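Local coordinates for putative nuclease YbcO (Escherichia coli K-12, PDB 3G27), which is predicted to act as a nuclease and binds a zinc ion, although its activity and substrate remain uncharacterised, at residues 11-17 with 51-57; 29-34 with 58-62; 48-52 with 80-85. All blocks are in the same frame, centred on the assembly; numbering follows the deposited sequence.

Contact 1 (11-17 with 51-57); sequences RECQVRI and TIACSAC. With ZN (zinc ion), chain B.
Three first torsions bring the thiolates of Cys13, Cys54 and Cys57 onto one zinc ion: SG of Cys13 swings opposite its backbone N (chi1 -175°), that of Cys54 stands between N and the carbonyl carbon (chi1 71°), and that of Cys57 lies beside N. Cys54 SG is 2.3 Å from the zinc, and Cys21 supplies the fourth sulfur. The sulfurs are themselves gripped by backbone N-H groups. Cys13 SG accepts from Cys54 N across the contact at 3.3 Å, almost straight at 171°, and also from Arg16 N, with a weaker bond from Val15 N. In the same way Ile17 N donates to Cys57 SG at 3.5 Å. Such N-H...S bonds would be expected to temper the charge gathered on a Cys4 zinc site. The arrangement is consistent with a treble-clef-like zinc site, one cysteine pair (Cys13, Cys21) coming from a loop and the other from a CxxC at a helix start: Cys54 is the N-cap of helix 55-61, and its SG receives Cys57 N. Beside the metal, Gln14 N binds Ile52 O at 3.2 Å. Gln14 and Ile52 run side by side, CG of the glutamine against CD1 of the isoleucine, while Ile52 CG2 rests 3.3 Å from Glu12 O. The Val15 and Thr51 side chains cross at about a right angle, Val15 CG2 3.6 Å from Thr51 CG2, and Val15 CB packs on Cys57 CB.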
loop_
_atom_site.group_PDB
_atom_site.type_symbol
_atom_site.label_atom_id
_atom_site.label_comp_id
_atom_site.label_asym_id
_atom_site.label_seq_id
_atom_site.Cartn_x
_atom_site.Cartn_y
_atom_site.Cartn_z
ATOM N N ARG A 11 -5.659 -7.878 16.894
ATOM C CA ARG A 11 -4.399 -7.196 16.738
ATOM C C ARG A 11 -4.637 -5.697 16.704
ATOM O O ARG A 11 -5.738 -5.215 16.452
ATOM C CB ARG A 11 -3.732 -7.600 15.431
ATOM C CG ARG A 11 -3.262 -9.021 15.352
ATOM C CD ARG A 11 -1.775 -9.073 15.457
ATOM N NE ARG A 11 -1.222 -10.313 14.925
ATOM C CZ ARG A 11 0.077 -10.572 14.886
ATOM N NH1 ARG A 11 0.518 -11.733 14.399
ATOM N NH2 ARG A 11 0.943 -9.661 15.348
ATOM N N GLU A 12 -3.555 -4.970 16.894
ATOM C CA GLU A 12 -3.549 -3.522 16.810
ATOM C C GLU A 12 -3.863 -2.968 15.415
ATOM O O GLU A 12 -3.361 -3.464 14.407
ATOM C CB GLU A 12 -2.167 -3.021 17.242
ATOM C CG GLU A 12 -2.090 -1.528 17.474
ATOM C CD GLU A 12 -1.352 -1.180 18.760
ATOM O OE1 GLU A 12 -0.075 -1.179 18.768
ATOM O OE2 GLU A 12 -2.079 -0.915 19.762
ATOM N N CYS A 13 -4.670 -1.903 15.373
ATOM C CA CYS A 13 -4.996 -1.220 14.124
ATOM C C CYS A 13 -3.719 -0.694 13.506
ATOM O O CYS A 13 -2.925 -0.061 14.183
ATOM C CB CYS A 13 -5.950 -0.057 14.392
ATOM S SG CYS A 13 -6.548 0.803 12.940
ATOM N N GLN A 14 -3.525 -0.971 12.218
ATOM C CA GLN A 14 -2.385 -0.451 11.468
ATOM C C GLN A 14 -2.730 0.770 10.627
ATOM O O GLN A 14 -1.842 1.344 10.021
ATOM C CB GLN A 14 -1.799 -1.542 10.582
ATOM C CG GLN A 14 -1.281 -2.738 11.347
ATOM C CD GLN A 14 -0.175 -2.339 12.331
ATOM O OE1 GLN A 14 0.823 -1.742 11.941
ATOM N NE2 GLN A 14 -0.371 -2.650 13.616
ATOM N N VAL A 15 -4.006 1.172 10.603
ATOM C CA VAL A 15 -4.456 2.315 9.774
ATOM C C VAL A 15 -4.278 3.593 10.595
ATOM O O VAL A 15 -3.662 4.556 10.149
ATOM C CB VAL A 15 -5.943 2.195 9.348
ATOM C CG1 VAL A 15 -6.384 3.440 8.610
ATOM C CG2 VAL A 15 -6.186 0.974 8.497
ATOM N N ARG A 16 -4.847 3.593 11.795
ATOM C CA ARG A 16 -4.640 4.662 12.773
ATOM C C ARG A 16 -4.879 6.083 12.252
ATOM O O ARG A 16 -4.021 6.954 12.420
ATOM C CB ARG A 16 -3.224 4.563 13.353
ATOM C CG ARG A 16 -2.713 3.125 13.493
ATOM C CD ARG A 16 -1.595 3.030 14.519
ATOM N NE ARG A 16 -0.696 1.901 14.287
ATOM C CZ ARG A 16 0.493 2.016 13.711
ATOM N NH1 ARG A 16 1.260 0.946 13.545
ATOM N NH2 ARG A 16 0.917 3.209 13.307
ATOM N N ILE A 17 -6.044 6.328 11.650
ATOM C CA ILE A 17 -6.411 7.678 11.248
ATOM C C ILE A 17 -6.630 8.474 12.535
ATOM O O ILE A 17 -7.440 8.084 13.400
ATOM C CB ILE A 17 -7.685 7.729 10.380
ATOM C CG1 ILE A 17 -7.478 6.950 9.083
ATOM C CG2 ILE A 17 -8.035 9.183 10.088
ATOM C CD1 ILE A 17 -8.725 6.670 8.291
ATOM N N THR A 51 -5.635 -4.605 5.206
ATOM C CA THR A 51 -5.000 -4.102 6.423
ATOM C C THR A 51 -5.805 -4.492 7.658
ATOM O O THR A 51 -7.011 -4.658 7.586
ATOM C CB THR A 51 -4.848 -2.559 6.387
ATOM O OG1 THR A 51 -4.112 -2.123 7.541
ATOM C CG2 THR A 51 -6.226 -1.839 6.311
ATOM N N ILE A 52 -5.105 -4.647 8.788
ATOM C CA ILE A 52 -5.720 -4.763 10.109
ATOM C C ILE A 52 -6.266 -3.367 10.373
ATOM O O ILE A 52 -5.542 -2.374 10.235
ATOM C CB ILE A 52 -4.678 -5.100 11.240
ATOM C CG1 ILE A 52 -3.827 -6.355 10.912
ATOM C CG2 ILE A 52 -5.361 -5.321 12.544
ATOM C CD1 ILE A 52 -2.538 -6.464 11.750
ATOM N N ALA A 53 -7.532 -3.284 10.734
ATOM C CA ALA A 53 -8.160 -2.006 10.967
ATOM C C ALA A 53 -9.156 -2.199 12.087
ATOM O O ALA A 53 -9.853 -3.202 12.111
ATOM C CB ALA A 53 -8.864 -1.528 9.678
ATOM N N CYS A 54 -9.194 -1.248 13.020
ATOM C CA CYS A 54 -10.243 -1.162 14.039
ATOM C C CYS A 54 -11.543 -0.795 13.370
ATOM O O CYS A 54 -11.540 -0.358 12.232
ATOM C CB CYS A 54 -9.930 -0.099 15.081
ATOM S SG CYS A 54 -10.062 1.642 14.485
ATOM N N SER A 55 -12.653 -0.966 14.086
ATOM C CA SER A 55 -13.969 -0.830 13.502
ATOM C C SER A 55 -14.196 0.542 12.870
ATOM O O SER A 55 -14.802 0.658 11.804
ATOM C CB SER A 55 -15.048 -1.139 14.547
ATOM O OG SER A 55 -14.902 -0.377 15.743
ATOM N N ALA A 56 -13.669 1.566 13.527
ATOM C CA ALA A 56 -13.801 2.955 13.093
ATOM C C ALA A 56 -13.007 3.245 11.841
ATOM O O ALA A 56 -13.484 3.853 10.895
ATOM C CB ALA A 56 -13.339 3.870 14.214
ATOM N N CYS A 57 -11.758 2.828 11.850
ATOM C CA CYS A 57 -10.902 3.040 10.678
ATOM C C CYS A 57 -11.412 2.244 9.490
ATOM O O CYS A 57 -11.384 2.703 8.371
ATOM C CB CYS A 57 -9.454 2.664 11.010
ATOM S SG CYS A 57 -8.595 3.915 11.957
HETATM ZN ZN ZN B . -8.003 2.495 13.778
#

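Contact 2 (29-34 with 58-62); sequences VLAHIR and HDEID
Ala31 and His58 form the tight part of this contact, the methyl CB of Ala31 lying 3.4 Å from CD2 of the imidazole and meeting the ring obliquely. On the same ring Val29 places its CG2 branch 3.6 Å from ND1, the two side chains crossing at about a right angle. His58 reaches the strand because its CG is turned opposite the backbone N (chi1 -174°). Ile61 adds its CD1, 3.9 Å from Ala31 CB, and touches Ile33 more distantly. The other end is looser and polar. A water there donates to Asp62 OD1 at 2.7 Å and to His32 O at 2.6 Å, and lies in the plane of the His58 ring, weakly bonded to NE2. Arg34, exposed, brings NE to within 3.5 Å of Asp62 OD1 in a long salt bridge whose guanidinium and carboxylate planes are 89° apart; Asp62 OD2 is also paired with Arg64. His32, the predicted proton acceptor, turns its ring away from the helix and bonds through NE2 to Asp47. Helix 55-61 packs against the two-stranded antiparallel sheet, Ile61 reaching both Ala31 of strand 29-32 and Thr51 of strand 50-53, consistent with a His-Me finger nuclease, with Ile33 and Ile61 both reaching Ala77 on helix 70-90.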
loop_
_atom_site.group_PDB
_atom_site.type_symbol
_atom_site.label_atom_id
_atom_site.label_comp_id
_atom_site.label_asym_id
_atom_site.label_seq_id
_atom_site.Cartn_x
_atom_site.Cartn_y
_atom_site.Cartn_z
ATOM N N VAL A 29 -10.297 -5.943 12.491
ATOM C CA VAL A 29 -10.552 -6.987 11.498
ATOM C C VAL A 29 -9.583 -6.843 10.320
ATOM O O VAL A 29 -8.892 -5.839 10.197
ATOM C CB VAL A 29 -12.015 -6.915 10.979
ATOM C CG1 VAL A 29 -13.024 -7.073 12.146
ATOM C CG2 VAL A 29 -12.251 -5.603 10.238
ATOM N N LEU A 30 -9.561 -7.841 9.445
ATOM C CA LEU A 30 -8.846 -7.733 8.178
ATOM C C LEU A 30 -9.721 -6.950 7.181
ATOM O O LEU A 30 -10.708 -7.464 6.699
ATOM C CB LEU A 30 -8.495 -9.129 7.635
ATOM C CG LEU A 30 -7.495 -9.121 6.493
ATOM C CD1 LEU A 30 -6.179 -8.615 7.002
ATOM C CD2 LEU A 30 -7.341 -10.485 5.916
ATOM N N ALA A 31 -9.357 -5.696 6.910
ATOM C CA ALA A 31 -10.126 -4.812 6.072
ATOM C C ALA A 31 -9.475 -4.787 4.682
ATOM O O ALA A 31 -8.360 -4.306 4.526
ATOM C CB ALA A 31 -10.132 -3.420 6.680
ATOM N N HIS A 32 -10.186 -5.298 3.680
ATOM C CA HIS A 32 -9.690 -5.323 2.321
ATOM C C HIS A 32 -9.559 -3.939 1.714
ATOM O O HIS A 32 -10.419 -3.084 1.900
ATOM C CB HIS A 32 -10.617 -6.160 1.448
ATOM C CG HIS A 32 -10.543 -7.614 1.745
ATOM N ND1 HIS A 32 -11.331 -8.217 2.703
ATOM C CD2 HIS A 32 -9.750 -8.588 1.236
ATOM C CE1 HIS A 32 -11.031 -9.503 2.765
ATOM N NE2 HIS A 32 -10.072 -9.754 1.888
ATOM N N ILE A 33 -8.474 -3.734 0.979
ATOM C CA ILE A 33 -8.241 -2.489 0.289
ATOM C C ILE A 33 -8.931 -2.602 -1.068
ATOM O O ILE A 33 -8.785 -3.605 -1.758
ATOM C CB ILE A 33 -6.743 -2.270 0.067
ATOM C CG1 ILE A 33 -5.989 -2.175 1.405
ATOM C CG2 ILE A 33 -6.499 -1.060 -0.852
ATOM C CD1 ILE A 33 -6.484 -1.192 2.353
ATOM N N ARG A 34 -9.646 -1.553 -1.451
ATOM C CA ARG A 34 -10.513 -1.564 -2.647
ATOM C C ARG A 34 -9.850 -0.933 -3.895
ATOM O O ARG A 34 -9.372 0.211 -3.878
ATOM C CB ARG A 34 -11.845 -0.876 -2.311
ATOM C CG ARG A 34 -12.279 -1.099 -0.810
ATOM C CD ARG A 34 -13.809 -1.013 -0.572
ATOM N NE ARG A 34 -14.243 -2.082 0.337
ATOM C CZ ARG A 34 -14.952 -3.169 -0.002
ATOM N NH1 ARG A 34 -15.389 -3.369 -1.259
ATOM N NH2 ARG A 34 -15.264 -4.062 0.943
ATOM N N HIS A 58 -11.931 1.045 9.741
ATOM C CA HIS A 58 -12.501 0.247 8.687
ATOM C C HIS A 58 -13.657 0.992 8.011
ATOM O O HIS A 58 -13.697 1.105 6.802
ATOM C CB HIS A 58 -12.983 -1.050 9.303
ATOM C CG HIS A 58 -13.471 -2.052 8.325
ATOM N ND1 HIS A 58 -14.272 -3.107 8.698
ATOM C CD2 HIS A 58 -13.250 -2.188 6.993
ATOM C CE1 HIS A 58 -14.522 -3.852 7.629
ATOM N NE2 HIS A 58 -13.918 -3.312 6.586
ATOM N N ASP A 59 -14.603 1.510 8.790
ATOM C CA ASP A 59 -15.741 2.239 8.218
ATOM C C ASP A 59 -15.293 3.466 7.427
ATOM O O ASP A 59 -15.830 3.756 6.382
ATOM C CB ASP A 59 -16.713 2.627 9.296
ATOM C CG ASP A 59 -17.423 1.423 9.918
ATOM O OD1 ASP A 59 -17.419 0.351 9.289
ATOM O OD2 ASP A 59 -18.015 1.549 11.031
ATOM N N GLU A 60 -14.260 4.134 7.897
ATOM C CA GLU A 60 -13.703 5.329 7.221
ATOM C C GLU A 60 -12.965 5.001 5.949
ATOM O O GLU A 60 -13.151 5.680 4.940
ATOM C CB GLU A 60 -12.780 6.096 8.145
ATOM C CG GLU A 60 -12.238 7.452 7.593
ATOM C CD GLU A 60 -13.265 8.575 7.547
ATOM O OE1 GLU A 60 -14.286 8.528 8.274
ATOM O OE2 GLU A 60 -13.039 9.524 6.771
ATOM N N ILE A 61 -12.126 3.974 5.969
ATOM C CA ILE A 61 -11.376 3.641 4.763
ATOM C C ILE A 61 -12.320 3.121 3.672
ATOM O O ILE A 61 -12.049 3.311 2.495
ATOM C CB ILE A 61 -10.144 2.687 5.011
ATOM C CG1 ILE A 61 -10.572 1.254 5.393
ATOM C CG2 ILE A 61 -9.176 3.307 6.008
ATOM C CD1 ILE A 61 -9.384 0.212 5.471
ATOM N N ASP A 62 -13.424 2.469 4.067
ATOM C CA ASP A 62 -14.461 2.021 3.130
ATOM C C ASP A 62 -15.416 3.142 2.680
ATOM O O ASP A 62 -16.231 2.944 1.793
ATOM C CB ASP A 62 -15.305 0.904 3.768
ATOM C CG ASP A 62 -14.592 -0.443 3.799
ATOM O OD1 ASP A 62 -13.413 -0.516 3.398
ATOM O OD2 ASP A 62 -15.235 -1.433 4.227
HETATM O O HOH W 1 -12.349 -2.991 3.655
#

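Contact 3 (48-52 with 80-85); sequences LIATI and GMARTQ
Thr84 OG1 is gripped from both segments: it accepts from Ile52 N over 3.2 Å, with an angle of 166° at the hydrogen, and donates to Gly80 O at 2.7 Å. The helical Thr84 N reaches the same Gly80 O from the opposite face of its carbonyl plane. Thr84 is therefore a relay between an intrahelical carbonyl and a strand amide. Its methyl CG2 lies 3.8 Å from Ile52 CG1, the two side chains meeting at a slant. Further along, Gln85 extends beyond CG and lays NE2 2.9 Å from Leu48 O, the oxygen lying close to the plane of the amide while NE2 itself stands above the carbonyl plane of Leu48. The same NE2 also hydrogen-bonds to Gln85 OE1 of the second subunit, and the two bonds together would hold the amide in one rotation. Between the two polar anchors Met81, a selenomethionine, is stretched out opposite its backbone N (chi1 176°) and then bends at its end. Its CG meets Ala50 O at 3.5 Å, and SE runs alongside Ile49, 4.0 Å from CG2. Ile49, the centre of an inverse gamma turn, leads into the strand. Gly80 brings the helix backbone close to Thr51, whose CA is 4.2 Å from that of Met81. Strand 50-52 crosses helix 80-85 at 78°, the short axes approaching to 6.4 Å; segment 80-85 of helix 70-90 runs beside strand 50-53, on the side away from strand 29-32, and Met81 continues onto Met81 of the second subunit.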
loop_
_atom_site.group_PDB
_atom_site.type_symbol
_atom_site.label_atom_id
_atom_site.label_comp_id
_atom_site.label_asym_id
_atom_site.label_seq_id
_atom_site.Cartn_x
_atom_site.Cartn_y
_atom_site.Cartn_z
ATOM N N LEU A 48 -4.292 -10.687 1.096
ATOM C CA LEU A 48 -3.004 -10.011 1.048
ATOM C C LEU A 48 -3.223 -8.506 0.913
ATOM O O LEU A 48 -2.606 -7.722 1.616
ATOM C CB LEU A 48 -2.162 -10.554 -0.125
ATOM C CG LEU A 48 -0.739 -10.006 -0.268
ATOM C CD1 LEU A 48 0.147 -10.497 0.898
ATOM C CD2 LEU A 48 -0.112 -10.315 -1.647
ATOM N N ILE A 49 -4.134 -8.122 0.029
ATOM C CA ILE A 49 -4.405 -6.720 -0.265
ATOM C C ILE A 49 -5.441 -6.201 0.745
ATOM O O ILE A 49 -6.572 -5.841 0.411
ATOM C CB ILE A 49 -4.833 -6.529 -1.748
ATOM C CG1 ILE A 49 -3.659 -6.795 -2.707
ATOM C CG2 ILE A 49 -5.275 -5.088 -2.000
ATOM C CD1 ILE A 49 -3.015 -8.114 -2.607
ATOM N N ALA A 50 -5.009 -6.175 2.000
ATOM C CA ALA A 50 -5.867 -5.848 3.137
ATOM C C ALA A 50 -4.996 -5.326 4.289
ATOM O O ALA A 50 -3.776 -5.550 4.309
ATOM C CB ALA A 50 -6.669 -7.077 3.583
ATOM N N THR A 51 -5.635 -4.605 5.206
ATOM C CA THR A 51 -5.000 -4.102 6.423
ATOM C C THR A 51 -5.805 -4.492 7.658
ATOM O O THR A 51 -7.011 -4.658 7.586
ATOM C CB THR A 51 -4.848 -2.559 6.387
ATOM O OG1 THR A 51 -4.112 -2.123 7.541
ATOM C CG2 THR A 51 -6.226 -1.839 6.311
ATOM N N ILE A 52 -5.105 -4.647 8.788
ATOM C CA ILE A 52 -5.720 -4.763 10.109
ATOM C C ILE A 52 -6.266 -3.367 10.373
ATOM O O ILE A 52 -5.542 -2.374 10.235
ATOM C CB ILE A 52 -4.678 -5.100 11.240
ATOM C CG1 ILE A 52 -3.827 -6.355 10.912
ATOM C CG2 ILE A 52 -5.361 -5.321 12.544
ATOM C CD1 ILE A 52 -2.538 -6.464 11.750
ATOM N N GLY A 80 -1.330 1.173 6.196
ATOM C CA GLY A 80 -1.769 0.102 7.062
ATOM C C GLY A 80 -1.591 -1.255 6.442
ATOM O O GLY A 80 -1.175 -2.195 7.114
HETATM N N MSE A 81 -1.894 -1.364 5.145
HETATM C CA MSE A 81 -1.676 -2.592 4.386
HETATM C C MSE A 81 -0.199 -3.024 4.407
HETATM O O MSE A 81 0.109 -4.191 4.632
HETATM C CB MSE A 81 -2.144 -2.415 2.933
HETATM C CG MSE A 81 -1.851 -3.633 2.053
HETATM SE SE MSE A 81 -2.388 -3.366 0.200
HETATM C CE MSE A 81 -0.936 -2.213 -0.367
ATOM N N ALA A 82 0.700 -2.074 4.168
ATOM C CA ALA A 82 2.142 -2.342 4.145
ATOM C C ALA A 82 2.652 -2.782 5.524
ATOM O O ALA A 82 3.413 -3.728 5.650
ATOM C CB ALA A 82 2.894 -1.116 3.649
ATOM N N ARG A 83 2.211 -2.099 6.565
ATOM C CA ARG A 83 2.506 -2.507 7.949
ATOM C C ARG A 83 1.991 -3.910 8.303
ATOM O O ARG A 83 2.721 -4.709 8.883
ATOM C CB ARG A 83 1.914 -1.503 8.904
ATOM C CG ARG A 83 2.495 -0.116 8.766
ATOM C CD ARG A 83 1.965 0.794 9.870
ATOM N NE ARG A 83 2.283 2.182 9.572
ATOM C CZ ARG A 83 1.418 3.196 9.572
ATOM N NH1 ARG A 83 0.130 3.030 9.874
ATOM N NH2 ARG A 83 1.862 4.414 9.263
ATOM N N THR A 84 0.750 -4.199 7.932
ATOM C CA THR A 84 0.151 -5.532 8.069
ATOM C C THR A 84 0.917 -6.641 7.372
ATOM O O THR A 84 1.163 -7.686 7.959
ATOM C CB THR A 84 -1.262 -5.522 7.511
ATOM O OG1 THR A 84 -2.004 -4.480 8.172
ATOM C CG2 THR A 84 -1.947 -6.868 7.700
ATOM N N GLN A 85 1.278 -6.428 6.115
ATOM C CA GLN A 85 2.081 -7.399 5.371
ATOM C C GLN A 85 3.428 -7.555 6.032
ATOM O O GLN A 85 3.965 -8.655 6.102
ATOM C CB GLN A 85 2.238 -6.978 3.907
ATOM C CG GLN A 85 0.899 -6.982 3.107
ATOM C CD GLN A 85 1.030 -6.429 1.693
ATOM O OE1 GLN A 85 2.127 -6.123 1.224
ATOM N NE2 GLN A 85 -0.083 -6.342 0.994
#

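How the contacts relate
Strand 50-53 unites the three contacts. Contacts 1 and 3 share Thr51 and Ile52, Ile52 O serving the zinc loop while its N serves helix 70-90; their centres are 10 Å apart, and Arg83 NH1 ties helix 70-90 to the loop at Gln14 O, 2.6 Å away. Contact 2 joins through the antiparallel pairing, with Ala31 N 2.7 Å from Thr51 O and Ile33 N 2.9 Å from Ile49 O. Contacts 1 and 2 lie on successive turns of helix 55-61, with centres 8 Å apart. The His58 side chain is about 8 Å from the zinc, and that of the predicted catalytic His32 about 4 Å from that of Ala50 in contact 3.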